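Long-range contacts in argininosuccinate lyase (Chelativorans sp., PDB 6RXA), which acts as an EDDS lyase, a C-N lyase of the aspartase/fumarase superfamily, and may also split argininosuccinate into fumarate and L-arginine: residues A141-K145 and T343-L349; F248-L252 and L335-T339; E271-F276 and K287-L292. The protein carries 2 engineered substitutions. Where two conformers were deposited one is given. Residue numbers count along the deposited sequence, not the author numbering.

Contact 1 (A141-K145 and T343-L349)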
ATOM      1  N   ALA A 141     -23.829  13.188  16.187  1.00 14.48           N
ATOM      2  CA  ALA A 141     -24.662  12.016  16.432  1.00 14.00           C
ATOM      3  C   ALA A 141     -24.085  11.145  17.543  1.00 13.96           C
ATOM      4  O   ALA A 141     -24.832  10.627  18.384  1.00 13.50           O
ATOM      5  CB  ALA A 141     -24.827  11.218  15.147  1.00 13.88           C
ATOM      6  N   VAL A 142     -22.764  10.985  17.563  1.00 14.25           N
ATOM      7  CA  VAL A 142     -22.081  10.178  18.578  1.00 13.60           C
ATOM      8  C   VAL A 142     -22.273  10.773  19.968  1.00 13.92           C
ATOM      9  O   VAL A 142     -22.620  10.066  20.919  1.00 13.91           O
ATOM     10  CB  VAL A 142     -20.592  10.067  18.203  1.00 13.87           C
ATOM     11  CG1 VAL A 142     -19.733   9.578  19.356  1.00 14.00           C
ATOM     12  CG2 VAL A 142     -20.419   9.163  16.979  1.00 13.66           C
ATOM     13  N   VAL A 143     -22.014  12.074  20.118  1.00 14.26           N
ATOM     14  CA  VAL A 143     -22.100  12.709  21.430  1.00 14.61           C
ATOM     15  C   VAL A 143     -23.545  12.775  21.909  1.00 15.30           C
ATOM     16  O   VAL A 143     -23.837  12.522  23.086  1.00 15.05           O
ATOM     17  CB  VAL A 143     -21.457  14.106  21.380  1.00 15.84           C
ATOM     18  CG1 VAL A 143     -21.682  14.844  22.690  1.00 16.66           C
ATOM     19  CG2 VAL A 143     -19.983  14.006  21.099  1.00 15.27           C
ATOM     20  N   HIS A 144     -24.472  13.114  21.009  1.00 15.48           N
ATOM     21  CA  HIS A 144     -25.875  13.216  21.399  1.00 16.44           C
ATOM     22  C   HIS A 144     -26.437  11.849  21.775  1.00 15.87           C
ATOM     23  O   HIS A 144     -27.246  11.740  22.705  1.00 17.06           O
ATOM     24  CB  HIS A 144     -26.667  13.907  20.291  1.00 18.98           C
ATOM     25  CG  HIS A 144     -26.133  15.266  19.943  1.00 24.55           C
ATOM     26  ND1 HIS A 144     -26.615  16.011  18.887  1.00 26.62           N
ATOM     27  CD2 HIS A 144     -25.153  16.011  20.511  1.00 26.18           C
ATOM     28  CE1 HIS A 144     -25.956  17.156  18.821  1.00 27.41           C
ATOM     29  NE2 HIS A 144     -25.058  17.178  19.790  1.00 26.94           N
ATOM     30  N   LYS A 145     -25.992  10.790  21.086  1.00 14.79           N
ATOM     31  CA  LYS A 145     -26.352   9.428  21.480  1.00 15.20           C
ATOM     32  C   LYS A 145     -25.763   9.081  22.843  1.00 15.20           C
ATOM     33  O   LYS A 145     -26.455   8.523  23.704  1.00 16.11           O
ATOM     34  CB  LYS A 145     -25.882   8.445  20.404  1.00 15.60           C
ATOM     35  CG  LYS A 145     -26.418   7.016  20.529  1.00 15.03           C
ATOM     36  CD  LYS A 145     -27.882   6.878  20.136  1.00 15.63           C
ATOM     37  CE  LYS A 145     -28.250   5.416  19.898  1.00 16.46           C
ATOM     38  NZ  LYS A 145     -29.626   5.297  19.352  1.00 17.52           N
ATOM     39  N   THR A 343     -23.312   7.964  10.578  1.00 13.34           N
ATOM     40  CA  THR A 343     -24.042   8.953  11.370  1.00 13.51           C
ATOM     41  C   THR A 343     -25.452   8.456  11.655  1.00 13.46           C
ATOM     42  O   THR A 343     -25.912   8.476  12.804  1.00 13.85           O
ATOM     43  CB  THR A 343     -24.083  10.289  10.612  1.00 14.18           C
ATOM     44  OG1 THR A 343     -22.744  10.775  10.408  1.00 13.99           O
ATOM     45  CG2 THR A 343     -24.894  11.362  11.364  1.00 15.28           C
ATOM     46  N   GLY A 344     -26.140   7.962  10.618  1.00 13.31           N
ATOM     47  CA  GLY A 344     -27.487   7.447  10.805  1.00 13.59           C
ATOM     48  C   GLY A 344     -27.529   6.143  11.584  1.00 13.42           C
ATOM     49  O   GLY A 344     -28.431   5.927  12.394  1.00 13.97           O
ATOM     50  N   VAL A 345     -26.555   5.257  11.349  1.00 13.27           N
ATOM     51  CA  VAL A 345     -26.458   4.024  12.132  1.00 13.35           C
ATOM     52  C   VAL A 345     -26.392   4.342  13.620  1.00 13.90           C
ATOM     53  O   VAL A 345     -27.082   3.725  14.445  1.00 14.25           O
ATOM     54  CB  VAL A 345     -25.242   3.194  11.685  1.00 13.42           C
ATOM     55  CG1 VAL A 345     -24.916   2.139  12.746  1.00 13.81           C
ATOM     56  CG2 VAL A 345     -25.506   2.536  10.356  1.00 13.52           C
ATOM     57  N   VAL A 346     -25.509   5.273  13.991  1.00 13.62           N
ATOM     58  CA  VAL A 346     -25.323   5.607  15.400  1.00 13.69           C
ATOM     59  C   VAL A 346     -26.582   6.250  15.959  1.00 14.21           C
ATOM     60  O   VAL A 346     -27.090   5.858  17.019  1.00 13.98           O
ATOM     61  CB  VAL A 346     -24.081   6.504  15.587  1.00 14.12           C
ATOM     62  CG1 VAL A 346     -24.081   7.121  16.978  1.00 14.87           C
ATOM     63  CG2 VAL A 346     -22.800   5.719  15.311  1.00 14.13           C
ATOM     64  N   ARG A 347     -27.137   7.223  15.238  1.00 14.19           N
ATOM     65  CA  ARG A 347     -28.332   7.898  15.724  1.00 14.40           C
ATOM     66  C   ARG A 347     -29.451   6.907  16.009  1.00 14.41           C
ATOM     67  O   ARG A 347     -30.154   7.019  17.029  1.00 14.69           O
ATOM     68  CB  ARG A 347     -28.781   8.936  14.698  1.00 15.14           C
ATOM     69  CG  ARG A 347     -30.090   9.618  15.088  1.00 16.44           C
ATOM     70  CD  ARG A 347     -30.518  10.655  14.054  1.00 17.44           C
ATOM     71  NE  ARG A 347     -30.868  10.058  12.768  1.00 17.80           N
ATOM     72  CZ  ARG A 347     -30.121  10.126  11.670  1.00 18.67           C
ATOM     73  NH1 ARG A 347     -28.954  10.761  11.664  1.00 18.43           N
ATOM     74  NH2 ARG A 347     -30.556   9.549  10.560  1.00 20.12           N
ATOM     75  N   THR A 348     -29.636   5.933  15.121  1.00 14.39           N
ATOM     76  CA  THR A 348     -30.804   5.070  15.185  1.00 14.19           C
ATOM     77  C   THR A 348     -30.536   3.708  15.809  1.00 15.02           C
ATOM     78  O   THR A 348     -31.457   2.884  15.856  1.00 16.34           O
ATOM     79  CB  THR A 348     -31.407   4.870  13.784  1.00 14.52           C
ATOM     80  OG1 THR A 348     -30.483   4.205  12.916  1.00 13.85           O
ATOM     81  CG2 THR A 348     -31.771   6.203  13.172  1.00 14.43           C
ATOM     82  N   LEU A 349     -29.325   3.455  16.298  1.00 14.94           N
ATOM     83  CA  LEU A 349     -29.015   2.137  16.840  1.00 14.37           C
ATOM     84  C   LEU A 349     -29.899   1.806  18.038  1.00 14.82           C
ATOM     85  O   LEU A 349     -30.181   2.659  18.884  1.00 16.28           O
ATOM     86  CB  LEU A 349     -27.551   2.084  17.272  1.00 14.69           C
ATOM     87  CG  LEU A 349     -26.987   0.709  17.615  1.00 15.95           C
ATOM     88  CD1 LEU A 349     -26.945  -0.190  16.391  1.00 16.18           C
ATOM     89  CD2 LEU A 349     -25.590   0.861  18.200  1.00 16.82           C
TER

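Contact 2 (F248-L252 and L335-T339)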
ATOM      1  N   PHE A 248      -8.991   8.516   9.226  1.00 11.33           N
ATOM      2  CA  PHE A 248     -10.347   8.758   9.694  1.00 11.46           C
ATOM      3  C   PHE A 248     -11.256   7.573   9.377  1.00 11.03           C
ATOM      4  O   PHE A 248     -11.979   7.066  10.245  1.00 13.39           O
ATOM      5  CB  PHE A 248     -10.905  10.051   9.076  1.00 12.19           C
ATOM      6  CG  PHE A 248     -12.403  10.100   9.106  1.00 11.70           C
ATOM      7  CD1 PHE A 248     -13.079  10.192  10.307  1.00 12.01           C
ATOM      8  CD2 PHE A 248     -13.135   9.969   7.950  1.00 12.10           C
ATOM      9  CE1 PHE A 248     -14.441  10.169  10.359  1.00 12.31           C
ATOM     10  CE2 PHE A 248     -14.506   9.952   7.986  1.00 12.81           C
ATOM     11  CZ  PHE A 248     -15.175  10.056   9.183  1.00 12.15           C
ATOM     12  N   LEU A 249     -11.211   7.095   8.134  1.00 11.45           N
ATOM     13  CA  LEU A 249     -12.082   5.986   7.756  1.00 11.01           C
ATOM     14  C   LEU A 249     -11.710   4.708   8.488  1.00 10.85           C
ATOM     15  O   LEU A 249     -12.586   3.863   8.702  1.00 11.91           O
ATOM     16  CB  LEU A 249     -12.108   5.791   6.238  1.00 11.25           C
ATOM     17  CG  LEU A 249     -12.989   6.801   5.477  1.00 12.02           C
ATOM     18  CD1 LEU A 249     -12.740   6.746   3.987  1.00 12.47           C
ATOM     19  CD2 LEU A 249     -14.461   6.526   5.771  1.00 12.36           C
ATOM     20  N   SER A 250     -10.434   4.534   8.860  1.00 10.75           N
ATOM     21  CA  SER A 250     -10.085   3.331   9.607  1.00 11.04           C
ATOM     22  C   SER A 250     -10.787   3.318  10.960  1.00 10.42           C
ATOM     23  O   SER A 250     -11.198   2.250  11.432  1.00 12.94           O
ATOM     24  CB  SER A 250      -8.566   3.153   9.757  1.00 11.67           C
ATOM     25  OG  SER A 250      -8.042   3.946  10.808  1.00 13.36           O
ATOM     26  N   GLY A 251     -10.976   4.487  11.578  1.00 11.19           N
ATOM     27  CA  GLY A 251     -11.707   4.521  12.831  1.00 11.39           C
ATOM     28  C   GLY A 251     -13.181   4.273  12.627  1.00 11.76           C
ATOM     29  O   GLY A 251     -13.848   3.693  13.492  1.00 12.93           O
ATOM     30  N   LEU A 252     -13.704   4.713  11.481  1.00 12.21           N
ATOM     31  CA  LEU A 252     -15.083   4.433  11.099  1.00 11.55           C
ATOM     32  C   LEU A 252     -15.284   2.948  10.824  1.00 10.80           C
ATOM     33  O   LEU A 252     -16.281   2.366  11.270  1.00 12.49           O
ATOM     34  CB  LEU A 252     -15.443   5.333   9.908  1.00 12.75           C
ATOM     35  CG  LEU A 252     -16.871   5.204   9.391  1.00 12.95           C
ATOM     36  CD1 LEU A 252     -17.380   6.500   8.783  1.00 13.11           C
ATOM     37  CD2 LEU A 252     -16.973   4.091   8.377  1.00 12.90           C
ATOM     38  N   LEU A 335     -16.208   8.374   0.932  1.00 11.89           N
ATOM     39  CA  LEU A 335     -16.019   8.756   2.324  1.00 11.14           C
ATOM     40  C   LEU A 335     -17.254   9.446   2.868  1.00 10.98           C
ATOM     41  O   LEU A 335     -17.692   9.155   3.986  1.00 12.89           O
ATOM     42  CB  LEU A 335     -14.795   9.666   2.446  1.00 11.22           C
ATOM     43  CG  LEU A 335     -14.489  10.198   3.844  1.00 12.73           C
ATOM     44  CD1 LEU A 335     -12.988  10.507   3.971  1.00 13.91           C
ATOM     45  CD2 LEU A 335     -15.291  11.451   4.195  1.00 13.30           C
ATOM     46  N   ILE A 336     -17.844  10.355   2.084  1.00 12.18           N
ATOM     47  CA  ILE A 336     -19.004  11.097   2.560  1.00 12.05           C
ATOM     48  C   ILE A 336     -20.187  10.157   2.747  1.00 12.36           C
ATOM     49  O   ILE A 336     -20.913  10.238   3.744  1.00 12.83           O
ATOM     50  CB  ILE A 336     -19.328  12.265   1.604  1.00 13.10           C
ATOM     51  CG1 ILE A 336     -18.181  13.288   1.563  1.00 14.36           C
ATOM     52  CG2 ILE A 336     -20.639  12.914   2.027  1.00 13.03           C
ATOM     53  CD1 ILE A 336     -17.952  14.061   2.840  1.00 14.82           C
ATOM     54  N   ALA A 337     -20.394   9.241   1.802  1.00 12.80           N
ATOM     55  CA  ALA A 337     -21.484   8.280   1.913  1.00 13.27           C
ATOM     56  C   ALA A 337     -21.331   7.418   3.160  1.00 12.54           C
ATOM     57  O   ALA A 337     -22.298   7.204   3.896  1.00 13.40           O
ATOM     58  CB  ALA A 337     -21.539   7.421   0.653  1.00 13.76           C
ATOM     59  N   ALA A 338     -20.118   6.917   3.410  1.00 12.20           N
ATOM     60  CA  ALA A 338     -19.892   6.093   4.589  1.00 12.20           C
ATOM     61  C   ALA A 338     -20.069   6.900   5.862  1.00 11.62           C
ATOM     62  O   ALA A 338     -20.620   6.393   6.851  1.00 12.63           O
ATOM     63  CB  ALA A 338     -18.491   5.497   4.537  1.00 12.51           C
ATOM     64  N   THR A 339     -19.593   8.148   5.873  1.00 11.87           N
ATOM     65  CA  THR A 339     -19.740   8.976   7.070  1.00 11.75           C
ATOM     66  C   THR A 339     -21.202   9.261   7.366  1.00 12.32           C
ATOM     67  O   THR A 339     -21.635   9.192   8.519  1.00 13.09           O
ATOM     68  CB  THR A 339     -18.954  10.279   6.908  1.00 12.83           C
ATOM     69  OG1 THR A 339     -17.569   9.981   6.681  1.00 12.99           O
ATOM     70  CG2 THR A 339     -19.064  11.129   8.151  1.00 13.06           C
TER

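Contact 3 (E271-F276 and K287-L292). Engineered in segment 287-292: M290 (natural residue Asp). With FMT (formic acid), chain C.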
ATOM      1  N   GLU A 271     -29.173  -3.845  17.889  1.00 16.44           N
ATOM      2  CA  GLU A 271     -29.834  -4.143  16.627  1.00 15.73           C
ATOM      3  C   GLU A 271     -29.828  -2.895  15.760  1.00 15.06           C
ATOM      4  O   GLU A 271     -30.148  -1.802  16.243  1.00 15.86           O
ATOM      5  CB  GLU A 271     -31.272  -4.606  16.870  1.00 18.89           C
ATOM      6  CG  GLU A 271     -31.941  -5.158  15.617  1.00 25.75           C
ATOM      7  CD  GLU A 271     -33.301  -5.805  15.877  1.00 30.96           C
ATOM      8  OE1 GLU A 271     -34.027  -6.035  14.891  1.00 30.28           O
ATOM      9  OE2 GLU A 271     -33.641  -6.095  17.046  1.00 30.70           O
ATOM     10  N   LEU A 272     -29.467  -3.053  14.492  1.00 13.97           N
ATOM     11  CA  LEU A 272     -29.572  -1.948  13.563  1.00 14.32           C
ATOM     12  C   LEU A 272     -31.033  -1.582  13.352  1.00 14.87           C
ATOM     13  O   LEU A 272     -31.916  -2.444  13.324  1.00 14.60           O
ATOM     14  CB  LEU A 272     -29.001  -2.361  12.215  1.00 14.02           C
ATOM     15  CG  LEU A 272     -27.493  -2.541  12.159  1.00 15.37           C
ATOM     16  CD1 LEU A 272     -27.081  -3.149  10.815  1.00 15.73           C
ATOM     17  CD2 LEU A 272     -26.756  -1.217  12.376  1.00 16.91           C
ATOM     18  N   ASP A 273     -31.289  -0.293  13.174  1.00 15.54           N
ATOM     19  CA  ASP A 273     -32.594   0.108  12.668  1.00 15.86           C
ATOM     20  C   ASP A 273     -32.848  -0.585  11.331  1.00 15.76           C
ATOM     21  O   ASP A 273     -31.939  -0.744  10.513  1.00 14.38           O
ATOM     22  CB  ASP A 273     -32.659   1.619  12.474  1.00 16.72           C
ATOM     23  CG  ASP A 273     -34.073   2.108  12.285  1.00 18.48           C
ATOM     24  OD1 ASP A 273     -34.777   2.262  13.312  1.00 20.03           O
ATOM     25  OD2 ASP A 273     -34.488   2.293  11.122  1.00 18.40           O
ATOM     26  N   ALA A 274     -34.102  -0.988  11.114  1.00 16.53           N
ATOM     27  CA  ALA A 274     -34.480  -1.636   9.864  1.00 17.15           C
ATOM     28  C   ALA A 274     -34.030  -0.848   8.641  1.00 16.25           C
ATOM     29  O   ALA A 274     -33.679  -1.440   7.615  1.00 16.51           O
ATOM     30  CB  ALA A 274     -36.005  -1.786   9.799  1.00 19.88           C
ATOM     31  N   SER A 275     -34.030   0.484   8.733  1.00 15.22           N
ATOM     32  CA  SER A 275     -33.674   1.332   7.604  1.00 15.73           C
ATOM     33  C   SER A 275     -32.191   1.303   7.277  1.00 15.01           C
ATOM     34  O   SER A 275     -31.785   1.887   6.265  1.00 15.73           O
ATOM     35  CB  SER A 275     -34.119   2.774   7.875  1.00 16.98           C
ATOM     36  OG  SER A 275     -33.393   3.377   8.936  1.00 17.71           O
ATOM     37  N   PHE A 276     -31.376   0.641   8.097  1.00 14.19           N
ATOM     38  CA  PHE A 276     -29.945   0.504   7.851  1.00 14.47           C
ATOM     39  C   PHE A 276     -29.529  -0.946   7.646  1.00 15.11           C
ATOM     40  O   PHE A 276     -28.326  -1.238   7.613  1.00 14.85           O
ATOM     41  CB  PHE A 276     -29.142   1.174   8.973  1.00 14.47           C
ATOM     42  CG  PHE A 276     -29.138   2.660   8.868  1.00 14.90           C
ATOM     43  CD1 PHE A 276     -28.286   3.293   7.979  1.00 14.99           C
ATOM     44  CD2 PHE A 276     -30.029   3.430   9.591  1.00 15.54           C
ATOM     45  CE1 PHE A 276     -28.308   4.663   7.837  1.00 14.92           C
ATOM     46  CE2 PHE A 276     -30.046   4.802   9.449  1.00 15.60           C
ATOM     47  CZ  PHE A 276     -29.188   5.415   8.573  1.00 15.14           C
ATOM     48  N   LYS A 287     -31.203 -10.462   8.589  1.00 14.02           N
ATOM     49  CA  LYS A 287     -31.220  -9.012   8.756  1.00 13.54           C
ATOM     50  C   LYS A 287     -29.754  -8.614   8.635  1.00 14.00           C
ATOM     51  O   LYS A 287     -28.997  -8.717   9.607  1.00 13.81           O
ATOM     52  CB  LYS A 287     -31.837  -8.607  10.084  1.00 14.39           C
ATOM     53  CG  LYS A 287     -31.883  -7.097  10.243  1.00 16.48           C
ATOM     54  CD  LYS A 287     -32.691  -6.659  11.441  1.00 18.72           C
ATOM     55  CE  LYS A 287     -32.522  -5.166  11.665  1.00 20.76           C
ATOM     56  NZ  LYS A 287     -33.613  -4.579  12.524  1.00 23.25           N
ATOM     57  N   ASN A 288     -29.342  -8.191   7.445  1.00 13.39           N
ATOM     58  CA  ASN A 288     -27.922  -8.100   7.115  1.00 14.45           C
ATOM     59  C   ASN A 288     -27.390  -6.688   7.355  1.00 14.13           C
ATOM     60  O   ASN A 288     -28.039  -5.704   6.986  1.00 14.87           O
ATOM     61  CB  ASN A 288     -27.690  -8.452   5.657  1.00 14.47           C
ATOM     62  CG  ASN A 288     -27.721  -9.933   5.406  1.00 15.19           C
ATOM     63  OD1 ASN A 288     -27.341 -10.730   6.263  1.00 15.92           O
ATOM     64  ND2 ASN A 288     -28.144 -10.309   4.215  1.00 15.08           N
ATOM     65  N   PRO A 289     -26.182  -6.593   7.923  1.00 14.14           N
ATOM     66  CA  PRO A 289     -25.576  -5.279   8.225  1.00 14.06           C
ATOM     67  C   PRO A 289     -24.899  -4.663   7.006  1.00 13.17           C
ATOM     68  O   PRO A 289     -23.704  -4.360   6.998  1.00 13.68           O
ATOM     69  CB  PRO A 289     -24.589  -5.630   9.345  1.00 14.54           C
ATOM     70  CG  PRO A 289     -24.136  -7.036   8.985  1.00 14.28           C
ATOM     71  CD  PRO A 289     -25.372  -7.712   8.445  1.00 13.93           C
ATOM     72  N   MET A 290     -25.684  -4.473   5.950  0.53 13.33           N
ATOM     73  CA  MET A 290     -25.143  -4.000   4.685  0.53 14.00           C
ATOM     74  C   MET A 290     -24.597  -2.583   4.796  0.53 13.17           C
ATOM     75  O   MET A 290     -23.604  -2.252   4.132  0.53 13.43           O
ATOM     76  CB  MET A 290     -26.246  -4.092   3.635  0.53 16.07           C
ATOM     77  CG  MET A 290     -25.791  -3.798   2.241  0.53 17.83           C
ATOM     78  SD  MET A 290     -24.516  -4.921   1.641  0.53 21.29           S
ATOM     79  CE  MET A 290     -25.080  -5.159  -0.052  0.53 23.16           C
ATOM     80  N   SER A 291     -25.214  -1.738   5.626  1.00 12.87           N
ATOM     81  CA  SER A 291     -24.703  -0.393   5.839  1.00 12.66           C
ATOM     82  C   SER A 291     -23.307  -0.444   6.432  1.00 13.01           C
ATOM     83  O   SER A 291     -22.415   0.311   6.025  1.00 14.66           O
ATOM     84  CB  SER A 291     -25.643   0.379   6.763  1.00 13.62           C
ATOM     85  OG  SER A 291     -25.883  -0.322   7.977  1.00 14.17           O
ATOM     86  N   LEU A 292     -23.103  -1.336   7.404  1.00 12.35           N
ATOM     87  CA  LEU A 292     -21.798  -1.453   8.049  1.00 12.17           C
ATOM     88  C   LEU A 292     -20.753  -1.995   7.086  1.00 11.93           C
ATOM     89  O   LEU A 292     -19.629  -1.478   7.026  1.00 12.86           O
ATOM     90  CB  LEU A 292     -21.930  -2.365   9.270  1.00 12.11           C
ATOM     91  CG  LEU A 292     -22.986  -2.007  10.320  1.00 12.52           C
ATOM     92  CD1 LEU A 292     -22.989  -3.014  11.476  1.00 12.16           C
ATOM     93  CD2 LEU A 292     -22.812  -0.579  10.810  1.00 13.88           C
TER
HETATM   94  C   FMT C 602     -26.536 -13.119   2.353  1.00 16.17           C
HETATM   95  O1  FMT C 602     -27.239 -12.981   3.366  1.00 15.65           O
HETATM   96  O2  FMT C 602     -25.471 -13.763   2.349  1.00 15.72           O

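Contact 1 (A141-K145 and T343-L349)
K145 lays its aliphatic chain across V346 and carries its ammonium group to the C-terminal end of the partner helix. Its CB packs 4.1 Å from V346 CG1 and its CE lies 3.1 Å from V346 O, while NZ donates two hydrogen bonds, 2.7 Å to L349 O and 2.9 Å to R347 O. R347 O and L349 O lie around the C-terminal end of the helix, where main-chain carbonyls lack the usual i+4 NH partner, so the ammonium group also meets the negative end of the helix dipole. The two helical segments run almost parallel, with axes 8.8 Å apart at an angle of 6°. They belong to helices 112-147 and 329-348, which stand side by side in the long helical bundle at the heart of the aspartase/fumarase fold. At A141 the backbones come closest, its CA 5.6 Å from the CA of R347, and its CB touches both T343 O and T343 CG2 at 3.8 Å. V346 points back into the interface, where its CG1 sits 3.9 Å from A141 O, 4.0 Å from V142 CA and 4.2 Å from V142 CG2. L255 of helix 236-262 also meets V346, and L172 and I175 of helix 168-193 meet V142, so the valines continue into the bundle core. Two polar ends turn elsewhere: R347 forms a salt bridge with E21, and T343 OG1 bonds to T339 O. Within its own segment, T348 OG1 donates to G344 O (2.7 Å) one turn back.

Contact 2 (F248-L252 and L335-T339)
The two helical segments run in the same general direction, inclined by 33°, with axes 11.1 Å apart at closest approach. L249 and L335 pair at one end, 7.3 Å between their CA atoms, and L252 and T339 at the other, 7.7 Å. This spacing is filled by side chains. L249 CD1 meets L335 CD1 at 3.8 Å, and A338 CB faces two leucines, at 4.3 Å from L249 CD2 and 4.4 Å from L252 CD2. L252 CD1 presses on the backbone instead, 3.8 Å from both A338 O and T339 CA. The F248 ring presents its edge: CD2 lies 4.0 Å from L335 CD1, and CE2 3.3 Å from T339 OG1. That hydroxyl is satisfied within its own helix by donating to L335 O (2.8 Å), which lets it sit in an otherwise apolar layer. L179 and Y186 of helix 168-193 pack on F248, and S295 and A298 of helix 290-301 on A338, whose side chain is about 7 Å from that of the fumarate-binding R294. Helices 236-262 and 329-348 thus meet in the buried centre of the long helical bundle characteristic of the aspartase/fumarase superfamily.

Contact 3 (E271-F276 and K287-L292)
K287, L272 and S291 bury the most surface here; K287 and S291 bond to the other segment and L272 packs against it. The extended side chain of K287, all four chi angles near t, brings NZ to the other segment, where it forms a salt bridge with E271 OE1 (2.8 Å) and a hydrogen bond to L272 O (2.8 Å). L272 supplies the apolar part: its CD1 packs 3.8 Å from P289 CB and 4.1 Å from L292 CD1. S291 OG donates a short hydrogen bond, 2.6 Å, to F276 O, and the edge of the F276 ring faces S291 CB. Local turns shape both segments. D273 OD2 accepts from S275 N (3.0 Å) in an Asx turn and from S275 OG (2.7 Å); P289 centres an inverse gamma turn and occupies the N-cap position of helix 290-301. The contact brings together the two ends of the loop that carries the superfamily's signature sequence, with the succinate-binding S280, S281 and K286; the signature runs on through N288. N288, itself a succinate- and fumarate-binding residue, turns away from this interface and gives its ND2 to O1 of a formate (2.9 Å), also bound by K286, T158 of the third subunit and N113 of the fourth, so three subunits build the site. The engineered M290 lies beside the fumarate-binding Y26 and R294. Around the contact, helix 20-31 touches F276, M290 and S291, helix 329-348 meets F276 and S291 through V345, helix 236-262 packs on L292 and P289, and strand 270-271 pairs with strand 350-351 through E271 and H350.

Overall arrangement
From the N terminus, A141-K145 on helix 112-147 comes first and waits longest for its partner, T343-L349, so contact 1 closes the widest loop. F248-L252 on helix 236-262 follows, and its partner L335-T339 arrives shortly before T343, placing contact 2 within contact 1. Innermost lies contact 3, a short loop between strand 270-271 and helix 290-301; none of the three cross. Helix 329-348 serves contacts 1 and 2 in succession, joining helices 112-147 and 236-262. Contact 3 packs against contact 1 where F276 meets G344 and T348, linking the active-site loop to the bundle, but does not touch contact 2, its centre about 17 Å from that contact's centre.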